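Local coordinates for protein possible hydrolase (Mycobacterium tuberculosis, PDB 6WYN) that hydrolyses carboxylic esters, preferring short, straight-chain alkyl esters, and is likely involved in ester and lipid metabolism, at residues Pro182-Arg196 with Ile253-Val266. Residues are numbered along the deposited sequence; the frame is centred on the assembly and turned at random.
Sequences PSALQRHAELTAEQR and IRTFGDFAGLWDDV
Pro-182 lies over one face of the Trp-263 indole, its CB 3.8 Å from the centroid of the five-membered ring in a CH-pi contact, and its CG reaches Leu-262 and Val-266. At the indole edge, Trp-263 NE1 has two acceptors: a weak bond to Ser-183 OG (3.2 Å) and a water, 2.9 Å away, which in turn donates to Gln-186 OE1. Ser-183 OG is also bonded to Glu-291 of helix 286-295. One turn along, Gln-186 runs alongside Phe-259 in the opposite direction, its CB over the ring centre, 3.9 Å from the centroid. CG anti to the backbone N (chi1 -171°) and the extended chain carry the amide along to Phe-259 CB, 3.5 Å from Gln-186 NE2. Leu-185 CB touches the same ring; the Leu-185 side chain lies about 4 Å from that of Ser-155, the probable nucleophile.

At the far end Arg-196, bent at chi3 (-72°), turns its guanidinium back along its own helix. NE meets Thr-192 OG1 nearly straight, NH2 donates to Ala-189 O at 2.7 Å, and NH1 crosses to Arg-254 O at 2.8 Å, tilted slightly from the guanidinium plane. Phe-256, packed on Ala-189 CB, brings its CD1 edge over one guanidinium face, the planes 75° apart. Such packing illustrates how an alpha/beta-hydrolase joins a helix bearing a substrate-selectivity residue, His-188, to the first turns of helix 260-268 and the loop before it: aromatic faces grip one end, while three differently directed bonds fix the rotation of a cationic group at the other.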
loop_
_atom_site.group_PDB
_atom_site.type_symbol
_atom_site.label_atom_id
_atom_site.label_comp_id
_atom_site.label_asym_id
_atom_site.label_seq_id
_atom_site.Cartn_x
_atom_site.Cartn_y
_atom_site.Cartn_z
ATOM N N PRO A 182 -13.921 -4.122 2.918
ATOM C CA PRO A 182 -14.645 -2.871 3.164
ATOM C C PRO A 182 -15.052 -2.726 4.630
ATOM O O PRO A 182 -14.763 -1.701 5.248
ATOM C CB PRO A 182 -15.837 -3.008 2.248
ATOM C CG PRO A 182 -15.265 -3.794 1.102
ATOM C CD PRO A 182 -14.465 -4.887 1.782
ATOM N N SER A 183 -15.641 -3.784 5.212
ATOM C CA SER A 183 -16.105 -3.748 6.626
ATOM C C SER A 183 -14.931 -3.481 7.572
ATOM O O SER A 183 -15.087 -2.718 8.543
ATOM C CB SER A 183 -16.855 -5.012 6.985
ATOM O OG SER A 183 -17.947 -5.195 6.095
ATOM N N ALA A 184 -13.776 -4.109 7.337
ATOM C CA ALA A 184 -12.634 -4.015 8.270
ATOM C C ALA A 184 -12.103 -2.582 8.295
ATOM O O ALA A 184 -11.815 -2.037 9.385
ATOM C CB ALA A 184 -11.573 -5.013 7.856
ATOM N N LEU A 185 -11.937 -1.957 7.143
ATOM C CA LEU A 185 -11.417 -0.565 7.152
ATOM C C LEU A 185 -12.496 0.376 7.718
ATOM O O LEU A 185 -12.137 1.291 8.413
ATOM C CB LEU A 185 -10.979 -0.138 5.741
ATOM C CG LEU A 185 -10.146 1.153 5.702
ATOM C CD1 LEU A 185 -9.093 1.191 6.780
ATOM C CD2 LEU A 185 -9.456 1.319 4.348
ATOM N N GLN A 186 -13.767 0.165 7.422
ATOM C CA GLN A 186 -14.869 0.968 8.036
ATOM C C GLN A 186 -14.732 0.929 9.565
ATOM O O GLN A 186 -14.783 1.980 10.213
ATOM C CB GLN A 186 -16.226 0.431 7.590
ATOM C CG GLN A 186 -17.406 1.314 7.994
ATOM C CD GLN A 186 -18.651 0.902 7.243
ATOM O OE1 GLN A 186 -18.985 -0.274 7.129
ATOM N NE2 GLN A 186 -19.344 1.875 6.699
ATOM N N ARG A 187 -14.547 -0.250 10.155
ATOM C CA ARG A 187 -14.412 -0.355 11.640
ATOM C C ARG A 187 -13.177 0.461 12.075
ATOM O O ARG A 187 -13.264 1.226 13.079
ATOM C CB ARG A 187 -14.420 -1.859 12.005
ATOM C CG ARG A 187 -13.959 -2.251 13.408
ATOM C CD ARG A 187 -13.756 -3.777 13.624
ATOM N NE ARG A 187 -14.730 -4.485 12.820
ATOM C CZ ARG A 187 -14.476 -5.332 11.819
ATOM N NH1 ARG A 187 -13.250 -5.737 11.525
ATOM N NH2 ARG A 187 -15.495 -5.818 11.140
ATOM N N HIS A 188 -12.032 0.358 11.393
ATOM C CA HIS A 188 -10.821 1.168 11.746
ATOM C C HIS A 188 -11.087 2.684 11.645
ATOM O O HIS A 188 -10.652 3.435 12.536
ATOM C CB HIS A 188 -9.626 0.789 10.864
ATOM C CG HIS A 188 -8.365 1.525 11.178
ATOM N ND1 HIS A 188 -7.567 1.202 12.266
ATOM C CD2 HIS A 188 -7.749 2.548 10.551
ATOM C CE1 HIS A 188 -6.519 2.004 12.309
ATOM N NE2 HIS A 188 -6.603 2.838 11.263
ATOM N N ALA A 189 -11.760 3.118 10.581
ATOM C CA ALA A 189 -12.109 4.536 10.348
ATOM C C ALA A 189 -12.979 5.024 11.522
ATOM O O ALA A 189 -12.656 6.098 12.094
ATOM C CB ALA A 189 -12.785 4.702 9.008
ATOM N N GLU A 190 -13.954 4.211 11.959
ATOM C CA GLU A 190 -14.862 4.607 13.074
ATOM C C GLU A 190 -14.072 4.714 14.393
ATOM O O GLU A 190 -14.280 5.676 15.097
ATOM C CB GLU A 190 -16.097 3.711 13.084
ATOM C CG GLU A 190 -17.009 3.978 11.895
ATOM C CD GLU A 190 -18.141 2.977 11.680
ATOM O OE1 GLU A 190 -18.228 1.974 12.438
ATOM O OE2 GLU A 190 -18.934 3.191 10.738
ATOM N N LEU A 191 -13.137 3.825 14.706
ATOM C CA LEU A 191 -12.330 3.945 15.958
ATOM C C LEU A 191 -11.494 5.237 15.941
ATOM O O LEU A 191 -11.367 5.886 16.988
ATOM C CB LEU A 191 -11.411 2.726 16.127
ATOM C CG LEU A 191 -12.077 1.456 16.666
ATOM C CD1 LEU A 191 -11.277 0.221 16.273
ATOM C CD2 LEU A 191 -12.260 1.519 18.185
ATOM N N THR A 192 -10.897 5.586 14.810
ATOM C CA THR A 192 -9.870 6.656 14.743
ATOM C C THR A 192 -10.521 8.037 14.585
ATOM O O THR A 192 -9.779 9.034 14.651
ATOM C CB THR A 192 -8.879 6.354 13.615
ATOM O OG1 THR A 192 -9.622 6.116 12.413
ATOM C CG2 THR A 192 -7.996 5.178 13.953
ATOM N N ALA A 193 -11.840 8.115 14.392
ATOM C CA ALA A 193 -12.528 9.351 13.953
ATOM C C ALA A 193 -12.349 10.520 14.948
ATOM O O ALA A 193 -12.150 11.661 14.452
ATOM C CB ALA A 193 -13.974 9.055 13.682
ATOM N N GLU A 194 -12.423 10.296 16.273
ATOM C CA GLU A 194 -12.341 11.389 17.290
ATOM C C GLU A 194 -10.974 12.059 17.153
ATOM O O GLU A 194 -10.937 13.310 17.113
ATOM C CB GLU A 194 -12.538 10.915 18.738
ATOM C CG GLU A 194 -12.610 12.069 19.742
ATOM C CD GLU A 194 -13.024 11.745 21.176
ATOM O OE1 GLU A 194 -12.430 12.331 22.112
ATOM O OE2 GLU A 194 -13.955 10.940 21.367
ATOM N N GLN A 195 -9.919 11.247 17.022
ATOM C CA GLN A 195 -8.501 11.690 16.968
ATOM C C GLN A 195 -8.145 12.301 15.601
ATOM O O GLN A 195 -7.323 13.232 15.577
ATOM C CB GLN A 195 -7.604 10.512 17.336
ATOM C CG GLN A 195 -7.869 10.038 18.755
ATOM C CD GLN A 195 -7.340 8.651 19.016
ATOM O OE1 GLN A 195 -7.501 7.746 18.195
ATOM N NE2 GLN A 195 -6.723 8.474 20.176
ATOM N N ARG A 196 -8.703 11.793 14.500
ATOM C CA ARG A 196 -8.597 12.428 13.155
ATOM C C ARG A 196 -9.338 13.779 13.176
ATOM O O ARG A 196 -8.954 14.674 12.396
ATOM C CB ARG A 196 -9.157 11.518 12.055
ATOM C CG ARG A 196 -8.298 10.300 11.741
ATOM C CD ARG A 196 -8.782 9.518 10.525
ATOM N NE ARG A 196 -10.015 8.775 10.806
ATOM C CZ ARG A 196 -11.233 9.072 10.335
ATOM N NH1 ARG A 196 -11.436 10.092 9.511
ATOM N NH2 ARG A 196 -12.259 8.320 10.678
ATOM N N ILE A 253 -4.467 11.831 7.273
ATOM C CA ILE A 253 -5.780 11.543 6.625
ATOM C C ILE A 253 -6.806 12.052 7.637
ATOM O O ILE A 253 -6.983 11.393 8.737
ATOM C CB ILE A 253 -5.974 10.050 6.318
ATOM C CG1 ILE A 253 -4.735 9.414 5.672
ATOM C CG2 ILE A 253 -7.216 9.843 5.469
ATOM C CD1 ILE A 253 -4.883 7.917 5.393
ATOM N N ARG A 254 -7.402 13.179 7.297
ATOM C CA ARG A 254 -8.509 13.687 8.116
ATOM C C ARG A 254 -9.690 12.759 7.866
ATOM O O ARG A 254 -10.476 12.607 8.810
ATOM C CB ARG A 254 -8.928 15.073 7.607
ATOM C CG ARG A 254 -9.820 15.841 8.573
ATOM C CD ARG A 254 -10.365 17.176 8.104
ATOM N NE ARG A 254 -11.445 17.029 7.145
ATOM C CZ ARG A 254 -11.275 17.195 5.847
ATOM N NH1 ARG A 254 -12.282 17.043 5.005
ATOM N NH2 ARG A 254 -10.079 17.520 5.402
ATOM N N THR A 255 -9.728 12.082 6.698
ATOM C CA THR A 255 -10.999 11.366 6.340
ATOM C C THR A 255 -10.861 10.223 5.296
ATOM O O THR A 255 -10.064 10.466 4.377
ATOM C CB THR A 255 -11.952 12.441 5.830
ATOM O OG1 THR A 255 -13.228 11.946 6.138
ATOM C CG2 THR A 255 -11.836 12.651 4.354
ATOM N N PHE A 256 -11.628 9.122 5.414
ATOM C CA PHE A 256 -11.642 8.003 4.419
ATOM C C PHE A 256 -12.920 8.149 3.579
ATOM O O PHE A 256 -13.208 9.303 3.197
ATOM C CB PHE A 256 -11.587 6.651 5.133
ATOM C CG PHE A 256 -10.302 6.377 5.873
ATOM C CD1 PHE A 256 -10.155 6.733 7.204
ATOM C CD2 PHE A 256 -9.236 5.760 5.237
ATOM C CE1 PHE A 256 -8.974 6.480 7.883
ATOM C CE2 PHE A 256 -8.056 5.505 5.917
ATOM C CZ PHE A 256 -7.927 5.866 7.237
ATOM N N GLY A 257 -13.666 7.064 3.284
ATOM C CA GLY A 257 -14.929 7.326 2.555
ATOM C C GLY A 257 -15.772 6.235 1.911
ATOM O O GLY A 257 -15.121 5.450 1.240
ATOM N N ASP A 258 -17.115 6.205 2.114
ATOM C CA ASP A 258 -18.128 5.315 1.441
ATOM C C ASP A 258 -17.885 3.796 1.494
ATOM O O ASP A 258 -16.836 3.349 0.990
ATOM C CB ASP A 258 -18.444 5.808 0.024
ATOM C CG ASP A 258 -19.604 5.080 -0.635
ATOM O OD1 ASP A 258 -20.618 4.844 0.052
ATOM O OD2 ASP A 258 -19.483 4.759 -1.832
ATOM N N PHE A 259 -18.873 2.996 1.959
ATOM C CA PHE A 259 -18.525 1.567 2.052
ATOM C C PHE A 259 -19.693 0.695 1.526
ATOM O O PHE A 259 -19.441 -0.332 0.882
ATOM C CB PHE A 259 -18.069 1.308 3.498
ATOM C CG PHE A 259 -16.723 1.884 3.895
ATOM C CD1 PHE A 259 -15.544 1.175 3.678
ATOM C CD2 PHE A 259 -16.617 3.080 4.582
ATOM C CE1 PHE A 259 -14.305 1.683 4.083
ATOM C CE2 PHE A 259 -15.387 3.573 5.009
ATOM C CZ PHE A 259 -14.224 2.888 4.739
ATOM N N ALA A 260 -20.949 1.114 1.740
ATOM C CA ALA A 260 -22.161 0.547 1.101
ATOM C C ALA A 260 -21.920 0.510 -0.410
ATOM O O ALA A 260 -22.090 -0.600 -0.992
ATOM C CB ALA A 260 -23.378 1.389 1.447
ATOM N N GLY A 261 -21.493 1.667 -0.996
ATOM C CA GLY A 261 -21.115 1.746 -2.417
ATOM C C GLY A 261 -19.978 0.785 -2.726
ATOM O O GLY A 261 -19.920 0.206 -3.806
ATOM N N LEU A 262 -19.053 0.630 -1.802
ATOM C CA LEU A 262 -17.886 -0.249 -2.026
ATOM C C LEU A 262 -18.325 -1.732 -2.035
ATOM O O LEU A 262 -17.852 -2.470 -2.922
ATOM C CB LEU A 262 -16.876 0.070 -0.924
ATOM C CG LEU A 262 -15.448 -0.364 -1.205
ATOM C CD1 LEU A 262 -14.942 0.182 -2.532
ATOM C CD2 LEU A 262 -14.571 0.082 -0.046
ATOM N N TRP A 263 -19.224 -2.155 -1.136
ATOM C CA TRP A 263 -19.875 -3.496 -1.234
ATOM C C TRP A 263 -20.682 -3.666 -2.521
ATOM O O TRP A 263 -20.664 -4.775 -3.054
ATOM C CB TRP A 263 -20.719 -3.807 -0.008
ATOM C CG TRP A 263 -19.911 -4.214 1.182
ATOM C CD1 TRP A 263 -19.819 -3.559 2.372
ATOM C CD2 TRP A 263 -19.032 -5.350 1.270
ATOM N NE1 TRP A 263 -19.013 -4.250 3.227
ATOM C CE2 TRP A 263 -18.507 -5.353 2.577
ATOM C CE3 TRP A 263 -18.688 -6.392 0.393
ATOM C CZ2 TRP A 263 -17.599 -6.315 3.006
ATOM C CZ3 TRP A 263 -17.811 -7.368 0.825
ATOM C CH2 TRP A 263 -17.290 -7.336 2.125
ATOM N N ASP A 264 -21.322 -2.622 -3.069
ATOM C CA ASP A 264 -21.997 -2.743 -4.387
ATOM C C ASP A 264 -20.965 -3.033 -5.453
ATOM O O ASP A 264 -21.277 -3.837 -6.361
ATOM C CB ASP A 264 -22.789 -1.500 -4.769
ATOM C CG ASP A 264 -24.002 -1.348 -3.886
ATOM O OD1 ASP A 264 -24.522 -2.391 -3.436
ATOM O OD2 ASP A 264 -24.334 -0.210 -3.579
ATOM N N ASP A 265 -19.799 -2.386 -5.368
ATOM C CA ASP A 265 -18.675 -2.650 -6.312
ATOM C C ASP A 265 -18.215 -4.108 -6.204
ATOM O O ASP A 265 -18.054 -4.699 -7.247
ATOM C CB ASP A 265 -17.498 -1.706 -6.092
ATOM C CG ASP A 265 -17.795 -0.278 -6.497
ATOM O OD1 ASP A 265 -18.802 -0.065 -7.249
ATOM O OD2 ASP A 265 -17.047 0.610 -6.041
ATOM N N VAL A 266 -18.014 -4.648 -5.000
ATOM C CA VAL A 266 -17.690 -6.105 -4.801
ATOM C C VAL A 266 -18.776 -6.987 -5.443
ATOM O O VAL A 266 -18.412 -7.958 -6.141
ATOM C CB VAL A 266 -17.518 -6.459 -3.313
ATOM C CG1 VAL A 266 -17.342 -7.965 -3.142
ATOM C CG2 VAL A 266 -16.361 -5.691 -2.690
HETATM O O HOH W 1 -19.653 -2.559 5.518
#